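Local coordinates for adapter protein mecA 2 (Bacillus subtilis, PDB 3JTN) that targets unfolded and aggregated proteins, Spx and the competence factor ComK to the ClpC protease, here represented by its ClpC-interacting C-terminal domain, at residues E11-I14 and Q15-S19; T66-L70 and Q71-K75; V30-D34 and G35-L39. One frame throughout, in Å; residues are numbered along the deposited sequence.

From the N terminus the chain reaches contact 1 first, then contact 3, then contact 2. Each is local, its two segments joining without a gap. The contacts run in series; none nests or crosses. Contact 1 lies within helix 10-22. Contact 3 closes the hairpin of strands 29-33 and 36-41 in the antiparallel sheet. Contact 2 is the short helix 67-73 and the bend that leads into edge strand 75-78. Contacts 1 and 2 do not touch; their centres lie about 21 Å apart, on opposite sides of the chain's centre. Contact 3 joins them: V30, Y37 and L39 meet helix 10-22, while Y31, Y33 and F38 meet helix 67-73.

Contact 1: residues E11-I14 and Q15-S19; sequences EDII and QLSES
S17 and I13 meet one turn apart on the alpha helix 10-22, where the serine grips the carbonyl behind it twice. S17 OG donates to I13 O at 2.6 Å, and S17 N donates to the same oxygen at 2.9 Å. The two donors arrive from opposite faces of the carbonyl plane. The hydroxyl gets there because OG stands beside the backbone N, opposite the carbonyl carbon (chi1 -63°), which turns it back toward the preceding turn. A buried hydroxyl is thereby satisfied within its own helix. This is the tight side. I13 and L16 are buried here, on F7 of strand 3-7 and on Y37 and L39 of strand 36-41, and S17 rests on I86 of helix 82-87. L16 N donates to D12 O at 2.9 Å.

The other side is looser and more exposed. Q15 N still makes a nearly straight bond to E11 O (171°). Beyond it, the Q15 side chain runs beside that of D12, both pointing the same way. Their carboxylate and amide planes are 42° apart. The ends turn acceptor to acceptor, with no bond between them: D12 OD1 lies 3.4 Å from Q15 OE1.

Contact 2: residues T66-L70 and Q71-K75; sequences TIYRL and QEYGK
Q71 N donates to I67 O at 2.7 Å, and E72 N donates to Y68 O at 2.9 Å. These bonds hold the short helix 67-73. At its start T66 is the N-cap: its OG1 accepts from R69 N at 2.7 Å. At the other end Y73 N to R69 O and G74 N to L70 O are both weak bonds.

Outward, R69 bends back at chi2 (72°) and brings its guanidinium on edge over one face of the Y73 ring, planes 82° apart. In this cation-pi contact R69 CZ is 4.5 Å from the ring centroid. R69 NH1 sits too close to the ring in the model, so its exact position is doubtful. E72 CG lies over the opposite face, toward its rim. Y68 meets Y73 obliquely, with Y68 CE2 3.7 Å from Y73 CE2. One water bridges the two hydroxyls, 2.5 Å from Y68 OH and 3.2 Å from Y73 OH. The Q71 side chain crosses that of I67 at about a right angle.

This aromatic side lies at the surface. The inner side packs on the sheet: buried L70 meets Y31, Y33, F38 and I4, and K75 pairs with H32 as strand 75-78 begins.

Contact 3: residues V30-D34 and G35-L39; sequences VYHYD and GQYFL
Residues V30-D34 and G35-L39 form a two-residue beta hairpin, with strands 29-33 and 36-41 paired antiparallel inside the domain's sheet. A type I' turn from Y33 to Q36 joins them, with D34 and G35 at its corners. Both corners have positive phi; at G35 this favours glycine, and D34 adopts it as well. Y31 and F38 are a hydrogen-bonded pair: Y31 N to F38 O and F38 N to Y31 O are each 2.7 Å. Y33 and Q36 repeat the pattern next to the turn, with bonds from Y33 N to Q36 O and from Q36 N to Y33 O.

V30, H32, Y37 and L39 share one face of the hairpin, which is turned to helix 10-22. H32 turns its ring edge to the Y37 ring in an edge-to-face pair, with planes 56° apart and centroids 4.7 Å apart. H32 CG lies opposite its backbone N (chi1 -179°), which swings the imidazole toward strand 36-41, with ND1 over the centre of the Y37 ring. V30 CG1 meets Y37 CD1 at 3.9 Å, and V30 CG2 meets L39 CD1 at 3.7 Å. F10 adds an edge-to-face ring contact to Y37. Replacing Y37 by an alanine is likely to leave the H32 imidazole without the ring face beneath ND1 and to open a gap beside V30 and I13.

Y31, Y33, Q36 and F38 point to the other face, which is turned to helix 67-73. The Q36 amide reaches across to the next strand, where OE1 accepts from Q6 NE2. The F38 ring lies alongside strand 29-33. Its rim touches Y33 CB, and F38 CE2 comes edge-on to within 3.3 Å of Y33 O.

Contact 1: residues E11-I14 and Q15-S19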
loop_
_atom_site.group_PDB
_atom_site.type_symbol
_atom_site.label_atom_id
_atom_site.label_comp_id
_atom_site.label_asym_id
_atom_site.label_seq_id
_atom_site.Cartn_x
_atom_site.Cartn_y
_atom_site.Cartn_z
ATOM N N GLU A 11 -5.546 2.940 9.240
ATOM C CA GLU A 11 -5.820 1.651 9.859
ATOM C C GLU A 11 -6.104 0.560 8.825
ATOM O O GLU A 11 -5.772 -0.604 9.042
ATOM C CB GLU A 11 -6.967 1.752 10.871
ATOM C CG GLU A 11 -6.527 2.264 12.230
ATOM C CD GLU A 11 -7.674 2.351 13.218
ATOM O OE1 GLU A 11 -8.842 2.424 12.776
ATOM O OE2 GLU A 11 -7.408 2.348 14.437
ATOM N N ASP A 12 -6.722 0.925 7.706
ATOM C CA ASP A 12 -6.982 -0.057 6.660
ATOM C C ASP A 12 -5.654 -0.529 6.085
ATOM O O ASP A 12 -5.539 -1.652 5.598
ATOM C CB ASP A 12 -7.882 0.528 5.568
ATOM C CG ASP A 12 -9.316 0.758 6.046
ATOM O OD1 ASP A 12 -9.913 -0.184 6.621
ATOM O OD2 ASP A 12 -9.851 1.874 5.843
ATOM N N ILE A 13 -4.639 0.328 6.163
ATOM C CA ILE A 13 -3.303 -0.054 5.717
ATOM C C ILE A 13 -2.652 -0.917 6.773
ATOM O O ILE A 13 -1.921 -1.837 6.448
ATOM C CB ILE A 13 -2.410 1.165 5.388
ATOM C CG1 ILE A 13 -3.036 2.004 4.264
ATOM C CG2 ILE A 13 -1.011 0.715 4.945
ATOM C CD1 ILE A 13 -2.109 3.124 3.749
ATOM N N ILE A 14 -2.933 -0.655 8.047
ATOM C CA ILE A 14 -2.341 -1.484 9.093
ATOM C C ILE A 14 -2.905 -2.887 8.989
ATOM O O ILE A 14 -2.176 -3.877 9.021
ATOM C CB ILE A 14 -2.568 -0.905 10.493
ATOM C CG1 ILE A 14 -1.597 0.250 10.739
ATOM C CG2 ILE A 14 -2.357 -1.978 11.552
ATOM C CD1 ILE A 14 -2.004 1.156 11.865
ATOM N N GLN A 15 -4.217 -2.957 8.831
ATOM C CA GLN A 15 -4.922 -4.212 8.689
ATOM C C GLN A 15 -4.484 -4.946 7.418
ATOM O O GLN A 15 -4.109 -6.115 7.441
ATOM C CB GLN A 15 -6.411 -3.903 8.642
ATOM C CG GLN A 15 -6.996 -3.572 10.013
ATOM C CD GLN A 15 -8.410 -3.018 9.943
ATOM O OE1 GLN A 15 -8.803 -2.396 8.954
ATOM N NE2 GLN A 15 -9.179 -3.227 11.009
ATOM N N LEU A 16 -4.539 -4.248 6.295
ATOM C CA LEU A 16 -3.989 -4.769 5.056
ATOM C C LEU A 16 -2.622 -5.397 5.271
ATOM O O LEU A 16 -2.332 -6.477 4.762
ATOM C CB LEU A 16 -3.870 -3.634 4.045
ATOM C CG LEU A 16 -2.995 -3.902 2.830
ATOM C CD1 LEU A 16 -3.612 -4.978 1.968
ATOM C CD2 LEU A 16 -2.850 -2.620 2.049
ATOM N N SER A 17 -1.773 -4.709 6.019
ATOM C CA SER A 17 -0.398 -5.156 6.220
ATOM C C SER A 17 -0.306 -6.578 6.715
ATOM O O SER A 17 0.619 -7.311 6.362
ATOM C CB SER A 17 0.308 -4.247 7.213
ATOM O OG SER A 17 0.376 -2.948 6.676
ATOM N N GLU A 18 -1.257 -6.968 7.542
ATOM C CA GLU A 18 -1.286 -8.334 8.051
ATOM C C GLU A 18 -1.484 -9.312 6.907
ATOM O O GLU A 18 -0.860 -10.372 6.861
ATOM C CB GLU A 18 -2.401 -8.510 9.092
ATOM C CG GLU A 18 -2.537 -9.939 9.610
ATOM C CD GLU A 18 -1.193 -10.577 9.945
ATOM O OE1 GLU A 18 -0.840 -11.601 9.313
ATOM O OE2 GLU A 18 -0.487 -10.049 10.832
ATOM N N SER A 19 -2.349 -8.949 5.971
ATOM C CA SER A 19 -2.645 -9.839 4.860
ATOM C C SER A 19 -1.440 -9.857 3.923
ATOM O O SER A 19 -0.995 -10.921 3.509
ATOM C CB SER A 19 -3.901 -9.392 4.117
ATOM O OG SER A 19 -5.044 -9.570 4.925
#

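Contact 2: residues T66-L70 and Q71-K75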
loop_
_atom_site.group_PDB
_atom_site.type_symbol
_atom_site.label_atom_id
_atom_site.label_comp_id
_atom_site.label_asym_id
_atom_site.label_seq_id
_atom_site.Cartn_x
_atom_site.Cartn_y
_atom_site.Cartn_z
ATOM N N THR A 66 -1.214 9.061 -10.072
ATOM C CA THR A 66 0.027 8.494 -10.562
ATOM C C THR A 66 0.989 8.413 -9.387
ATOM O O THR A 66 0.795 9.091 -8.368
ATOM C CB THR A 66 0.615 9.347 -11.688
ATOM O OG1 THR A 66 0.962 10.645 -11.183
ATOM C CG2 THR A 66 -0.408 9.505 -12.791
ATOM N N ILE A 67 2.010 7.567 -9.500
ATOM C CA ILE A 67 3.050 7.523 -8.472
ATOM C C ILE A 67 3.835 8.822 -8.559
ATOM O O ILE A 67 4.420 9.271 -7.574
ATOM C CB ILE A 67 4.015 6.337 -8.661
ATOM C CG1 ILE A 67 4.928 6.184 -7.441
ATOM C CG2 ILE A 67 4.851 6.518 -9.925
ATOM C CD1 ILE A 67 4.278 5.476 -6.268
ATOM N N TYR A 68 3.839 9.414 -9.753
ATOM C CA TYR A 68 4.453 10.725 -9.963
ATOM C C TYR A 68 3.753 11.777 -9.109
ATOM O O TYR A 68 4.393 12.510 -8.356
ATOM C CB TYR A 68 4.413 11.142 -11.438
ATOM C CG TYR A 68 4.945 12.545 -11.641
ATOM C CD1 TYR A 68 6.306 12.778 -11.751
ATOM C CD2 TYR A 68 4.087 13.636 -11.666
ATOM C CE1 TYR A 68 6.804 14.060 -11.907
ATOM C CE2 TYR A 68 4.570 14.919 -11.824
ATOM C CZ TYR A 68 5.931 15.129 -11.942
ATOM O OH TYR A 68 6.426 16.405 -12.097
ATOM N N ARG A 69 2.432 11.849 -9.230
ATOM C CA ARG A 69 1.653 12.778 -8.426
ATOM C C ARG A 69 1.931 12.559 -6.946
ATOM O O ARG A 69 2.041 13.514 -6.169
ATOM C CB ARG A 69 0.161 12.599 -8.692
ATOM C CG ARG A 69 -0.691 13.747 -8.165
ATOM C CD ARG A 69 -0.496 14.996 -9.015
ATOM N NE ARG A 69 -1.450 16.054 -8.685
ATOM C CZ ARG A 69 -1.142 17.164 -8.018
ATOM N NH1 ARG A 69 0.101 17.371 -7.604
ATOM N NH2 ARG A 69 -2.076 18.072 -7.767
ATOM N N LEU A 70 2.042 11.292 -6.564
ATOM C CA LEU A 70 2.281 10.930 -5.172
ATOM C C LEU A 70 3.711 11.220 -4.704
ATOM O O LEU A 70 3.925 11.583 -3.554
ATOM C CB LEU A 70 1.934 9.452 -4.927
ATOM C CG LEU A 70 0.443 9.098 -4.815
ATOM C CD1 LEU A 70 0.236 7.618 -4.481
ATOM C CD2 LEU A 70 -0.251 9.968 -3.783
ATOM N N GLN A 71 4.687 11.058 -5.584
ATOM C CA GLN A 71 6.075 11.215 -5.164
ATOM C C GLN A 71 6.575 12.659 -5.222
ATOM O O GLN A 71 7.459 13.046 -4.459
ATOM C CB GLN A 71 6.986 10.318 -5.992
ATOM C CG GLN A 71 7.329 10.898 -7.340
ATOM C CD GLN A 71 7.671 9.824 -8.339
ATOM O OE1 GLN A 71 8.019 10.114 -9.485
ATOM N NE2 GLN A 71 7.566 8.566 -7.912
ATOM N N GLU A 72 6.023 13.458 -6.121
ATOM C CA GLU A 72 6.473 14.838 -6.224
ATOM C C GLU A 72 5.589 15.764 -5.398
ATOM O O GLU A 72 6.010 16.849 -5.008
ATOM C CB GLU A 72 6.532 15.293 -7.685
ATOM C CG GLU A 72 6.851 16.781 -7.867
ATOM C CD GLU A 72 8.266 17.156 -7.439
ATOM O OE1 GLU A 72 8.432 18.122 -6.653
ATOM O OE2 GLU A 72 9.214 16.485 -7.897
ATOM N N TYR A 73 4.370 15.323 -5.109
ATOM C CA TYR A 73 3.410 16.182 -4.423
ATOM C C TYR A 73 2.810 15.579 -3.139
ATOM O O TYR A 73 2.174 16.284 -2.358
ATOM C CB TYR A 73 2.305 16.613 -5.391
ATOM C CG TYR A 73 2.834 17.226 -6.670
ATOM C CD1 TYR A 73 3.050 18.593 -6.771
ATOM C CD2 TYR A 73 3.124 16.437 -7.778
ATOM C CE1 TYR A 73 3.537 19.161 -7.941
ATOM C CE2 TYR A 73 3.608 16.994 -8.951
ATOM C CZ TYR A 73 3.812 18.355 -9.027
ATOM O OH TYR A 73 4.297 18.915 -10.189
ATOM N N GLY A 74 3.019 14.284 -2.920
ATOM C CA GLY A 74 2.517 13.633 -1.722
ATOM C C GLY A 74 3.567 13.541 -0.628
ATOM O O GLY A 74 4.727 13.895 -0.838
ATOM N N LYS A 75 3.161 13.065 0.543
ATOM C CA LYS A 75 4.090 12.874 1.651
ATOM C C LYS A 75 4.518 11.409 1.744
ATOM O O LYS A 75 3.682 10.502 1.793
ATOM C CB LYS A 75 3.462 13.356 2.972
ATOM C CG LYS A 75 4.329 13.163 4.222
ATOM C CD LYS A 75 5.672 13.895 4.127
ATOM C CE LYS A 75 6.526 13.671 5.382
ATOM N NZ LYS A 75 7.987 13.804 5.119
HETATM O O HOH W 1 4.949 18.132 -13.217
#

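Contact 3: residues V30-D34 and G35-L39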
loop_
_atom_site.group_PDB
_atom_site.type_symbol
_atom_site.label_atom_id
_atom_site.label_comp_id
_atom_site.label_asym_id
_atom_site.label_seq_id
_atom_site.Cartn_x
_atom_site.Cartn_y
_atom_site.Cartn_z
ATOM N N VAL A 30 3.998 3.716 1.378
ATOM C CA VAL A 30 2.837 4.478 1.808
ATOM C C VAL A 30 3.059 5.959 1.581
ATOM O O VAL A 30 4.059 6.513 2.032
ATOM C CB VAL A 30 2.535 4.255 3.301
ATOM C CG1 VAL A 30 1.414 5.184 3.762
ATOM C CG2 VAL A 30 2.185 2.794 3.556
ATOM N N TYR A 31 2.117 6.589 0.883
ATOM C CA TYR A 31 2.119 8.033 0.709
ATOM C C TYR A 31 0.931 8.650 1.423
ATOM O O TYR A 31 -0.098 8.010 1.574
ATOM C CB TYR A 31 2.016 8.396 -0.770
ATOM C CG TYR A 31 3.184 7.951 -1.605
ATOM C CD1 TYR A 31 4.351 8.703 -1.659
ATOM C CD2 TYR A 31 3.117 6.785 -2.353
ATOM C CE1 TYR A 31 5.433 8.298 -2.437
ATOM C CE2 TYR A 31 4.187 6.373 -3.134
ATOM C CZ TYR A 31 5.343 7.131 -3.171
ATOM O OH TYR A 31 6.408 6.717 -3.949
ATOM N N HIS A 32 1.078 9.901 1.856
ATOM C CA HIS A 32 -0.066 10.674 2.318
ATOM C C HIS A 32 -0.249 11.834 1.367
ATOM O O HIS A 32 0.660 12.629 1.161
ATOM C CB HIS A 32 0.119 11.190 3.747
ATOM C CG HIS A 32 -1.053 11.973 4.252
ATOM N ND1 HIS A 32 -2.218 11.373 4.681
ATOM C CD2 HIS A 32 -1.246 13.305 4.384
ATOM C CE1 HIS A 32 -3.076 12.303 5.064
ATOM N NE2 HIS A 32 -2.510 13.484 4.893
ATOM N N TYR A 33 -1.426 11.927 0.778
ATOM C CA TYR A 33 -1.685 12.960 -0.200
ATOM C C TYR A 33 -3.151 13.355 -0.134
ATOM O O TYR A 33 -4.029 12.495 -0.100
ATOM C CB TYR A 33 -1.302 12.464 -1.601
ATOM C CG TYR A 33 -1.692 13.408 -2.711
ATOM C CD1 TYR A 33 -0.943 14.550 -2.977
ATOM C CD2 TYR A 33 -2.816 13.166 -3.489
ATOM C CE1 TYR A 33 -1.301 15.416 -3.986
ATOM C CE2 TYR A 33 -3.185 14.030 -4.505
ATOM C CZ TYR A 33 -2.424 15.152 -4.747
ATOM O OH TYR A 33 -2.788 16.011 -5.758
ATOM N N ASP A 34 -3.415 14.658 -0.090
ATOM C CA ASP A 34 -4.787 15.147 -0.096
ATOM C C ASP A 34 -5.612 14.521 1.038
ATOM O O ASP A 34 -6.761 14.126 0.836
ATOM C CB ASP A 34 -5.440 14.850 -1.451
ATOM C CG ASP A 34 -6.545 15.829 -1.801
ATOM O OD1 ASP A 34 -6.338 17.053 -1.637
ATOM O OD2 ASP A 34 -7.617 15.368 -2.257
ATOM N N GLY A 35 -5.023 14.426 2.226
ATOM C CA GLY A 35 -5.734 13.887 3.375
ATOM C C GLY A 35 -6.070 12.405 3.296
ATOM O O GLY A 35 -6.914 11.906 4.046
ATOM N N GLN A 36 -5.418 11.689 2.385
ATOM C CA GLN A 36 -5.584 10.243 2.332
ATOM C C GLN A 36 -4.251 9.535 2.259
ATOM O O GLN A 36 -3.254 10.107 1.832
ATOM C CB GLN A 36 -6.470 9.817 1.155
ATOM C CG GLN A 36 -7.939 9.690 1.514
ATOM C CD GLN A 36 -8.714 8.865 0.508
ATOM O OE1 GLN A 36 -8.137 8.284 -0.411
ATOM N NE2 GLN A 36 -10.030 8.798 0.685
ATOM N N TYR A 37 -4.253 8.282 2.684
ATOM C CA TYR A 37 -3.089 7.422 2.586
ATOM C C TYR A 37 -3.159 6.572 1.330
ATOM O O TYR A 37 -4.216 6.076 0.950
ATOM C CB TYR A 37 -3.009 6.514 3.813
ATOM C CG TYR A 37 -2.611 7.268 5.034
ATOM C CD1 TYR A 37 -1.274 7.564 5.272
ATOM C CD2 TYR A 37 -3.565 7.740 5.918
ATOM C CE1 TYR A 37 -0.893 8.268 6.362
ATOM C CE2 TYR A 37 -3.197 8.460 7.028
ATOM C CZ TYR A 37 -1.859 8.717 7.242
ATOM O OH TYR A 37 -1.470 9.420 8.333
ATOM N N PHE A 38 -2.017 6.385 0.695
ATOM C CA PHE A 38 -1.951 5.550 -0.484
ATOM C C PHE A 38 -0.858 4.536 -0.289
ATOM O O PHE A 38 0.178 4.825 0.309
ATOM C CB PHE A 38 -1.660 6.398 -1.732
ATOM C CG PHE A 38 -2.706 7.434 -2.007
ATOM C CD1 PHE A 38 -3.661 7.233 -2.989
ATOM C CD2 PHE A 38 -2.740 8.606 -1.278
ATOM C CE1 PHE A 38 -4.624 8.185 -3.246
ATOM C CE2 PHE A 38 -3.701 9.564 -1.530
ATOM C CZ PHE A 38 -4.649 9.355 -2.509
ATOM N N LEU A 39 -1.091 3.343 -0.797
ATOM C CA LEU A 39 -0.059 2.337 -0.802
ATOM C C LEU A 39 0.290 2.030 -2.233
ATOM O O LEU A 39 -0.583 1.886 -3.091
ATOM C CB LEU A 39 -0.520 1.072 -0.094
ATOM C CG LEU A 39 0.482 -0.077 -0.028
ATOM C CD1 LEU A 39 1.531 0.151 1.032
ATOM C CD2 LEU A 39 -0.268 -1.351 0.265
#